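Long-range contacts in hypothetical protein SMU.776 (Streptococcus mutans, PDB 2B78), which is of unproven function but probably uses S-adenosylmethionine to methylate RNA: residues Q360-D365 with S374-K379; L31-V36 with N125-Q130. One frame throughout, in Å; residues are numbered along the deposited sequence.

Contact 1. Residues Q360-D365 with S374-K379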
loop_
_atom_site.group_PDB
_atom_site.type_symbol
_atom_site.label_atom_id
_atom_site.label_comp_id
_atom_site.label_asym_id
_atom_site.label_seq_id
_atom_site.Cartn_x
_atom_site.Cartn_y
_atom_site.Cartn_z
ATOM N N GLN A 360 5.840 11.381 -4.691
ATOM C CA GLN A 360 4.489 10.912 -4.978
ATOM C C GLN A 360 4.061 10.099 -3.772
ATOM O O GLN A 360 4.878 9.429 -3.139
ATOM C CB GLN A 360 4.472 10.018 -6.228
ATOM C CG GLN A 360 5.006 10.678 -7.492
ATOM C CD GLN A 360 5.162 9.699 -8.648
ATOM O OE1 GLN A 360 4.179 9.255 -9.245
ATOM N NE2 GLN A 360 6.407 9.353 -8.965
ATOM N N GLN A 361 2.785 10.169 -3.433
ATOM C CA GLN A 361 2.288 9.399 -2.307
ATOM C C GLN A 361 1.025 8.668 -2.737
ATOM O O GLN A 361 0.826 8.443 -3.933
ATOM C CB GLN A 361 2.053 10.308 -1.094
ATOM C CG GLN A 361 3.346 11.010 -0.641
ATOM C CD GLN A 361 3.309 11.499 0.795
ATOM O OE1 GLN A 361 3.357 10.705 1.742
ATOM N NE2 GLN A 361 3.226 12.811 0.967
ATOM N N LEU A 362 0.176 8.296 -1.791
ATOM C CA LEU A 362 -1.020 7.531 -2.137
ATOM C C LEU A 362 -1.944 8.173 -3.153
ATOM O O LEU A 362 -2.205 9.382 -3.115
ATOM C CB LEU A 362 -1.825 7.188 -0.877
ATOM C CG LEU A 362 -1.170 6.242 0.137
ATOM C CD1 LEU A 362 -2.095 6.097 1.317
ATOM C CD2 LEU A 362 -0.872 4.873 -0.490
ATOM N N PRO A 363 -2.440 7.362 -4.100
ATOM C CA PRO A 363 -3.356 7.823 -5.145
ATOM C C PRO A 363 -4.752 7.953 -4.518
ATOM O O PRO A 363 -5.024 7.352 -3.472
ATOM C CB PRO A 363 -3.233 6.730 -6.207
ATOM C CG PRO A 363 -2.976 5.509 -5.387
ATOM C CD PRO A 363 -1.957 5.999 -4.389
ATOM N N SER A 364 -5.623 8.744 -5.146
ATOM C CA SER A 364 -6.966 9.018 -4.622
ATOM C C SER A 364 -7.832 7.849 -4.153
ATOM O O SER A 364 -8.679 8.026 -3.258
ATOM C CB SER A 364 -7.755 9.830 -5.646
ATOM O OG SER A 364 -7.967 9.063 -6.811
ATOM N N ASP A 365 -7.655 6.673 -4.747
ATOM C CA ASP A 365 -8.454 5.523 -4.329
ATOM C C ASP A 365 -7.989 5.010 -2.975
ATOM O O ASP A 365 -8.772 4.446 -2.215
ATOM C CB ASP A 365 -8.440 4.411 -5.390
ATOM C CG ASP A 365 -7.047 3.981 -5.789
ATOM O OD1 ASP A 365 -6.163 4.851 -5.912
ATOM O OD2 ASP A 365 -6.849 2.763 -6.012
ATOM N N SER A 374 -0.402 11.248 8.519
ATOM C CA SER A 374 0.363 10.036 8.807
ATOM C C SER A 374 -0.280 8.813 8.146
ATOM O O SER A 374 0.339 7.753 8.031
ATOM C CB SER A 374 0.468 9.812 10.324
ATOM O OG SER A 374 -0.748 9.336 10.880
ATOM N N SER A 375 -1.529 8.953 7.715
ATOM C CA SER A 375 -2.212 7.842 7.062
ATOM C C SER A 375 -1.664 7.672 5.645
ATOM O O SER A 375 -1.817 6.618 5.026
ATOM C CB SER A 375 -3.716 8.101 7.011
ATOM O OG SER A 375 -3.987 9.290 6.296
ATOM N N ASN A 376 -1.026 8.719 5.126
ATOM C CA ASN A 376 -0.465 8.647 3.784
ATOM C C ASN A 376 0.894 7.950 3.870
ATOM O O ASN A 376 1.949 8.596 3.823
ATOM C CB ASN A 376 -0.310 10.060 3.206
ATOM C CG ASN A 376 -0.273 10.052 1.704
ATOM O OD1 ASN A 376 -0.004 9.014 1.109
ATOM N ND2 ASN A 376 -0.534 11.204 1.072
ATOM N N TYR A 377 0.859 6.622 3.955
ATOM C CA TYR A 377 2.060 5.816 4.125
ATOM C C TYR A 377 3.029 5.651 2.957
ATOM O O TYR A 377 4.219 5.416 3.172
ATOM C CB TYR A 377 1.665 4.434 4.650
ATOM C CG TYR A 377 0.781 3.630 3.718
ATOM C CD1 TYR A 377 1.327 2.925 2.651
ATOM C CD2 TYR A 377 -0.603 3.558 3.917
ATOM C CE1 TYR A 377 0.532 2.166 1.810
ATOM C CE2 TYR A 377 -1.414 2.794 3.069
ATOM C CZ TYR A 377 -0.834 2.101 2.023
ATOM O OH TYR A 377 -1.609 1.326 1.185
ATOM N N LEU A 378 2.539 5.762 1.730
ATOM C CA LEU A 378 3.420 5.603 0.584
ATOM C C LEU A 378 4.231 6.872 0.373
ATOM O O LEU A 378 3.701 7.979 0.429
ATOM C CB LEU A 378 2.602 5.287 -0.673
ATOM C CG LEU A 378 3.333 5.091 -2.003
ATOM C CD1 LEU A 378 4.276 3.893 -1.914
ATOM C CD2 LEU A 378 2.318 4.857 -3.101
ATOM N N LYS A 379 5.530 6.701 0.155
ATOM C CA LYS A 379 6.424 7.826 -0.092
ATOM C C LYS A 379 7.374 7.396 -1.194
ATOM O O LYS A 379 8.105 6.418 -1.041
ATOM C CB LYS A 379 7.211 8.170 1.173
ATOM C CG LYS A 379 6.360 8.745 2.289
ATOM C CD LYS A 379 7.091 8.746 3.607
ATOM C CE LYS A 379 6.941 7.408 4.308
ATOM N NZ LYS A 379 5.530 7.194 4.731
HETATM O O HOH W 1 -1.243 11.575 -1.697
#
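Asn376 OD1 accepts the backbone N-H of Leu362 at 3.0 Å, a bond close to straight (160° at the hydrogen) that lies in the carbonyl plane on a lone pair. It clasps the two ends of the long loop joining antiparallel strands 355-360 and 379-384, at the side of the Rossmann-like methyltransferase sheet where 355-360 is the outermost strand. The other half of the amide is also held: Asn376 ND2 donates to Glu373 and to a water 2.9 Å away, and that water donates to Leu362 O. Asparagine suits the place because one short, flat group serves a backbone N-H and a water-bridged carbonyl of the same residue, while its own backbone forms the centre of an inverse gamma turn. The amide of Gln361 stacks on that of Asn376 with the planes 10° apart, and Gln361 CB comes within 3.3 Å of Asn376 OD1.

Apolar contacts complete the join. Tyr377 CG sits between the backbone N and the carbonyl carbon (chi1 63°), and the ring offers one face to Leu362, whose CD2 lies 3.7 Å above its plane, offset toward the rim. The phenol oxygen is hydrogen-bonded to Asp198. The same methyl, Leu362 CD2, also packs 3.5 Å from Leu378 CB.

Contact 2. Residues L31-V36 with N125-Q130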
loop_
_atom_site.group_PDB
_atom_site.type_symbol
_atom_site.label_atom_id
_atom_site.label_comp_id
_atom_site.label_asym_id
_atom_site.label_seq_id
_atom_site.Cartn_x
_atom_site.Cartn_y
_atom_site.Cartn_z
ATOM N N LEU A 31 -9.274 -1.751 28.548
ATOM C CA LEU A 31 -10.364 -2.213 27.697
ATOM C C LEU A 31 -9.852 -2.637 26.325
ATOM O O LEU A 31 -8.761 -2.232 25.907
ATOM C CB LEU A 31 -11.390 -1.087 27.523
ATOM C CG LEU A 31 -11.612 -0.130 28.699
ATOM C CD1 LEU A 31 -12.530 1.009 28.278
ATOM C CD2 LEU A 31 -12.197 -0.882 29.874
ATOM N N ASP A 32 -10.642 -3.454 25.628
ATOM C CA ASP A 32 -10.288 -3.909 24.285
ATOM C C ASP A 32 -11.447 -4.638 23.592
ATOM O O ASP A 32 -12.347 -5.163 24.246
ATOM C CB ASP A 32 -9.048 -4.811 24.326
ATOM C CG ASP A 32 -8.404 -4.966 22.956
ATOM O OD1 ASP A 32 -8.646 -4.096 22.087
ATOM O OD2 ASP A 32 -7.646 -5.941 22.746
ATOM N N ASN A 33 -11.414 -4.638 22.262
ATOM C CA ASN A 33 -12.431 -5.276 21.429
ATOM C C ASN A 33 -13.869 -5.030 21.847
ATOM O O ASN A 33 -14.568 -5.937 22.295
ATOM C CB ASN A 33 -12.171 -6.778 21.330
ATOM C CG ASN A 33 -11.337 -7.140 20.117
ATOM O OD1 ASN A 33 -10.198 -6.686 19.967
ATOM N ND2 ASN A 33 -11.901 -7.959 19.238
ATOM N N GLN A 34 -14.315 -3.793 21.684
ATOM C CA GLN A 34 -15.677 -3.425 22.032
ATOM C C GLN A 34 -15.900 -1.984 21.623
ATOM O O GLN A 34 -14.940 -1.234 21.412
ATOM C CB GLN A 34 -15.908 -3.578 23.541
ATOM C CG GLN A 34 -14.964 -2.754 24.414
ATOM C CD GLN A 34 -15.178 -2.987 25.903
ATOM O OE1 GLN A 34 -16.226 -2.646 26.461
ATOM N NE2 GLN A 34 -14.184 -3.578 26.554
ATOM N N VAL A 35 -17.164 -1.608 21.485
ATOM C CA VAL A 35 -17.515 -0.241 21.132
ATOM C C VAL A 35 -17.507 0.548 22.436
ATOM O O VAL A 35 -17.922 0.033 23.477
ATOM C CB VAL A 35 -18.924 -0.176 20.499
ATOM C CG1 VAL A 35 -19.312 1.269 20.228
ATOM C CG2 VAL A 35 -18.946 -0.978 19.204
ATOM N N VAL A 36 -17.007 1.777 22.398
ATOM C CA VAL A 36 -16.975 2.605 23.595
ATOM C C VAL A 36 -17.409 4.007 23.224
ATOM O O VAL A 36 -17.572 4.323 22.043
ATOM C CB VAL A 36 -15.555 2.674 24.221
ATOM C CG1 VAL A 36 -15.065 1.267 24.571
ATOM C CG2 VAL A 36 -14.581 3.358 23.257
ATOM N N ASN A 125 -7.883 -5.957 12.209
ATOM C CA ASN A 125 -7.969 -6.197 13.642
ATOM C C ASN A 125 -9.074 -7.201 13.969
ATOM O O ASN A 125 -9.986 -7.418 13.168
ATOM C CB ASN A 125 -8.162 -4.874 14.403
ATOM C CG ASN A 125 -9.462 -4.173 14.066
ATOM O OD1 ASN A 125 -10.546 -4.648 14.409
ATOM N ND2 ASN A 125 -9.361 -3.020 13.398
ATOM N N SER A 126 -8.987 -7.825 15.139
ATOM C CA SER A 126 -9.973 -8.831 15.522
ATOM C C SER A 126 -11.397 -8.311 15.664
ATOM O O SER A 126 -12.360 -9.054 15.431
ATOM C CB SER A 126 -9.553 -9.520 16.821
ATOM O OG SER A 126 -9.386 -8.587 17.871
ATOM N N PHE A 127 -11.556 -7.050 16.052
ATOM C CA PHE A 127 -12.904 -6.522 16.202
ATOM C C PHE A 127 -13.696 -6.490 14.898
ATOM O O PHE A 127 -14.815 -7.016 14.834
ATOM C CB PHE A 127 -12.897 -5.124 16.799
ATOM C CG PHE A 127 -14.276 -4.572 17.020
ATOM C CD1 PHE A 127 -15.088 -5.083 18.028
ATOM C CD2 PHE A 127 -14.783 -3.582 16.187
ATOM C CE1 PHE A 127 -16.390 -4.619 18.205
ATOM C CE2 PHE A 127 -16.080 -3.108 16.352
ATOM C CZ PHE A 127 -16.887 -3.630 17.364
ATOM N N VAL A 128 -13.149 -5.864 13.860
ATOM C CA VAL A 128 -13.881 -5.815 12.599
ATOM C C VAL A 128 -14.086 -7.226 12.076
ATOM O O VAL A 128 -15.098 -7.525 11.443
ATOM C CB VAL A 128 -13.158 -4.981 11.525
ATOM C CG1 VAL A 128 -13.105 -3.523 11.949
ATOM C CG2 VAL A 128 -11.765 -5.527 11.290
ATOM N N TYR A 129 -13.128 -8.100 12.352
ATOM C CA TYR A 129 -13.240 -9.472 11.895
ATOM C C TYR A 129 -14.448 -10.136 12.549
ATOM O O TYR A 129 -15.197 -10.847 11.892
ATOM C CB TYR A 129 -11.960 -10.247 12.232
ATOM C CG TYR A 129 -11.945 -11.642 11.661
ATOM C CD1 TYR A 129 -11.948 -11.846 10.282
ATOM C CD2 TYR A 129 -11.988 -12.763 12.495
ATOM C CE1 TYR A 129 -12.001 -13.127 9.738
ATOM C CE2 TYR A 129 -12.038 -14.054 11.960
ATOM C CZ TYR A 129 -12.047 -14.224 10.583
ATOM O OH TYR A 129 -12.119 -15.484 10.041
ATOM N N GLN A 130 -14.654 -9.897 13.839
ATOM C CA GLN A 130 -15.785 -10.521 14.517
ATOM C C GLN A 130 -17.141 -10.007 14.028
ATOM O O GLN A 130 -18.140 -10.733 14.086
ATOM C CB GLN A 130 -15.665 -10.356 16.040
ATOM C CG GLN A 130 -15.834 -8.940 16.557
ATOM C CD GLN A 130 -15.736 -8.869 18.070
ATOM O OE1 GLN A 130 -14.692 -9.176 18.653
ATOM N NE2 GLN A 130 -16.829 -8.471 18.716
HETATM O O HOH W 2 -17.178 -6.901 21.418
#
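The amide of Asn33 and the amide of Gln130 meet obliquely, their planes 49° apart, while the Phe127 ring is approached at a slant by Asn33 C, Gln34 N and Val35 CG2 and is stacked with Tyr50. Here a G1 beta bulge, formed by Asn33 and Gln34 opposite Leu51 and leading into strand 34-39 of the PUA-like domain, meets the first turn of helix 126-130. Asn33 takes the left-handed backbone conformation of the first bulge residue, which asparagine tolerates better than most side-chain-bearing residues.

Asn33 ND2 is the hub of the polar contact. It donates to Ser126 OG at 2.9 Å and to Gln130 OE1 at 3.1 Å; the latter acceptor lies nearly in the plane of the Asn33 amide, whereas the donor stands 40° above the carbonyl plane of Gln130. Asn33 OD1 is bonded to Ser52, whose hydroxyl also accepts from Phe127 N, so strand 45-54 helps to fix the amide and the helix start together. Serine's short hydroxyl fits the close approach, and the longer glutamine reaches back from one turn further on. The nitrogen of the same glutamine amide is held through water: Gln130 NE2 donates to a water that gives a hydrogen to Asn33 O at 2.9 Å.

Beside this polar patch, Phe127 CG is anti to its backbone N and the ring extends toward the strand, where CZ lies 3.8 Å from Val35 CG2. The helix itself begins with an N-cap: Asn125 OD1 accepts from Val128 N at 2.9 Å in an almost straight bond, 171° at the hydrogen.

Along the chain contact 2 closes before contact 1 opens, and the two lie in different parts of the molecule: their centres are 26 Å apart and their nearest atoms about 14 Å. Contact 2 is a joint between domains, setting the five-stranded sheet of the PUA-like domain against the helix that follows strand 118-123 of the central sheet. Contact 1 stays within the methyltransferase domain, closing the loop between the last two strands of its seven-stranded sheet. They share no strand or helix. Asp365 is nevertheless hydrogen-bonded to the backbone N of Arg98, in strand 96-101 of the central sheet, so that sheet is linked to both regions.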